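PDB 4ZOQ: intracellular serine protease from Bacillus licheniformis, which probably acts as a subtilisin-like serine endopeptidase that cuts lanthipeptide precursors at a specific sequence. Local coordinates for residues B[56-61]-B[267-272]. Sequence-based numbering, arbitrary orientation.
Sequences LDHPDL and KGYSLS
His58 and Asp60 meet Gly268 and Tyr269 where, in this subtilase (peptidase S8) fold, the loop after sheet strand 46-51 packs against the start of strand 269-272, which forms an antiparallel pair with strand 246-249. Two side-chain hydrogen bonds define the tight part. His58 NE2 donates to Gly268 O over 2.7 Å with an N-H...O angle of 163°; the oxygen lies close to the imidazole plane, and the N-H arrives in the carbonyl plane on a lone pair. With CG anti to the backbone N (chi1 -168°), the ring extends across to that carbonyl. Its other nitrogen, ND1, accepts from the backbone N of Asp60 at 3.1 Å. Donor at one edge and acceptor at the other, the ring is fixed in rotation, and this pattern indicates a proton on NE2, consistent with a neutral imidazole.

The edge of the same imidazole is turned toward the face of Tyr269 in a T-shaped pair, with planes at 81°. A centroid separation of 5.8 Å, with His58 CE1 still 4.3 Å from Tyr269 CE1, makes this the slacker element. Pro59 CD sits above one imidazole face, displaced toward the rim, yet the exposed proline makes no contact with 267-272; Lys267, also exposed, leads its side chain away. The solvent side is therefore loose, whereas His58, Gly268 and Tyr269 are buried.

Asp60 and Tyr269 also bind the N-terminal segment: Gly12 N donates to Asp60 OD1 and Leu13 N to the phenol oxygen. The side chains of Asp60 and Tyr269 cross at about a right angle, and Tyr269 OH donates to the syn lone pair of Asp60 OD2, 2.5 Å away.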
loop_
_atom_site.group_PDB
_atom_site.type_symbol
_atom_site.label_atom_id
_atom_site.label_comp_id
_atom_site.label_asym_id
_atom_site.label_seq_id
_atom_site.Cartn_x
_atom_site.Cartn_y
_atom_site.Cartn_z
ATOM N N LEU B 56 14.522 1.315 9.745
ATOM C CA LEU B 56 14.998 -0.074 9.811
ATOM C C LEU B 56 15.293 -0.578 11.217
ATOM O O LEU B 56 15.307 -1.790 11.460
ATOM C CB LEU B 56 16.250 -0.224 8.941
ATOM C CG LEU B 56 16.017 0.120 7.468
ATOM C CD1 LEU B 56 17.327 0.151 6.688
ATOM C CD2 LEU B 56 15.075 -0.903 6.869
ATOM N N ASP B 57 15.591 0.332 12.134
ATOM C CA ASP B 57 15.952 -0.121 13.458
ATOM C C ASP B 57 14.916 0.290 14.528
ATOM O O ASP B 57 15.217 0.293 15.732
ATOM C CB ASP B 57 17.345 0.429 13.807
ATOM C CG ASP B 57 18.059 -0.404 14.853
ATOM O OD1 ASP B 57 17.909 -1.653 14.821
ATOM O OD2 ASP B 57 18.754 0.183 15.715
ATOM N N HIS B 58 13.694 0.584 14.102
ATOM C CA HIS B 58 12.596 0.842 15.034
ATOM C C HIS B 58 12.390 -0.399 15.898
ATOM O O HIS B 58 12.325 -1.511 15.371
ATOM C CB HIS B 58 11.300 1.224 14.293
ATOM C CG HIS B 58 10.226 1.777 15.186
ATOM N ND1 HIS B 58 9.510 0.995 16.072
ATOM C CD2 HIS B 58 9.764 3.040 15.344
ATOM C CE1 HIS B 58 8.647 1.749 16.727
ATOM N NE2 HIS B 58 8.779 2.994 16.303
ATOM N N PRO B 59 12.326 -0.219 17.229
ATOM C CA PRO B 59 12.236 -1.345 18.176
ATOM C C PRO B 59 11.132 -2.331 17.822
ATOM O O PRO B 59 11.296 -3.547 17.962
ATOM C CB PRO B 59 11.914 -0.663 19.522
ATOM C CG PRO B 59 12.359 0.736 19.359
ATOM C CD PRO B 59 12.209 1.086 17.905
ATOM N N ASP B 60 10.020 -1.810 17.316
ATOM C CA ASP B 60 8.893 -2.668 16.995
ATOM C C ASP B 60 9.024 -3.342 15.635
ATOM O O ASP B 60 8.460 -4.411 15.419
ATOM C CB ASP B 60 7.607 -1.857 17.066
ATOM C CG ASP B 60 7.334 -1.334 18.453
ATOM O OD1 ASP B 60 7.656 -2.042 19.438
ATOM O OD2 ASP B 60 6.800 -0.215 18.560
ATOM N N LEU B 61 9.796 -2.751 14.727
ATOM C CA LEU B 61 9.810 -3.242 13.342
ATOM C C LEU B 61 11.086 -4.025 12.981
ATOM O O LEU B 61 11.052 -4.866 12.091
ATOM C CB LEU B 61 9.646 -2.067 12.366
ATOM C CG LEU B 61 8.451 -1.169 12.686
ATOM C CD1 LEU B 61 8.343 0.042 11.728
ATOM C CD2 LEU B 61 7.149 -1.976 12.748
ATOM N N LYS B 267 8.746 9.397 21.509
ATOM C CA LYS B 267 9.148 9.229 20.127
ATOM C C LYS B 267 9.145 7.774 19.718
ATOM O O LYS B 267 9.324 6.891 20.549
ATOM C CB LYS B 267 10.503 9.851 19.852
ATOM C CG LYS B 267 10.456 11.380 19.797
ATOM C CD LYS B 267 11.877 11.947 19.632
ATOM C CE LYS B 267 12.468 12.434 20.942
ATOM N NZ LYS B 267 13.887 12.845 20.726
ATOM N N GLY B 268 8.873 7.528 18.437
ATOM C CA GLY B 268 8.704 6.170 17.964
ATOM C C GLY B 268 7.241 5.875 17.700
ATOM O O GLY B 268 6.916 4.816 17.160
ATOM N N TYR B 269 6.360 6.767 18.168
ATOM C CA TYR B 269 4.923 6.646 17.936
ATOM C C TYR B 269 4.329 7.998 17.618
ATOM O O TYR B 269 4.866 9.031 18.035
ATOM C CB TYR B 269 4.199 6.021 19.140
ATOM C CG TYR B 269 4.820 4.716 19.565
ATOM C CD1 TYR B 269 4.582 3.540 18.848
ATOM C CD2 TYR B 269 5.658 4.652 20.673
ATOM C CE1 TYR B 269 5.175 2.341 19.216
ATOM C CE2 TYR B 269 6.242 3.450 21.059
ATOM C CZ TYR B 269 5.997 2.299 20.324
ATOM O OH TYR B 269 6.570 1.106 20.710
ATOM N N SER B 270 3.227 7.989 16.861
ATOM C CA SER B 270 2.495 9.216 16.541
ATOM C C SER B 270 1.012 8.932 16.278
ATOM O O SER B 270 0.625 7.893 15.719
ATOM C CB SER B 270 3.109 9.948 15.344
ATOM O OG SER B 270 2.467 11.203 15.106
ATOM N N LEU B 271 0.190 9.886 16.665
ATOM C CA LEU B 271 -1.228 9.810 16.457
ATOM C C LEU B 271 -1.518 10.316 15.052
ATOM O O LEU B 271 -1.051 11.385 14.647
ATOM C CB LEU B 271 -1.922 10.650 17.518
ATOM C CG LEU B 271 -3.077 10.037 18.285
ATOM C CD1 LEU B 271 -2.716 8.635 18.788
ATOM C CD2 LEU B 271 -3.341 10.964 19.444
ATOM N N SER B 272 -2.300 9.560 14.305
ATOM C CA SER B 272 -2.534 9.891 12.909
ATOM C C SER B 272 -3.853 9.299 12.412
ATOM O O SER B 272 -4.650 8.784 13.206
ATOM C CB SER B 272 -1.347 9.366 12.077
ATOM O OG SER B 272 -1.352 9.855 10.744
#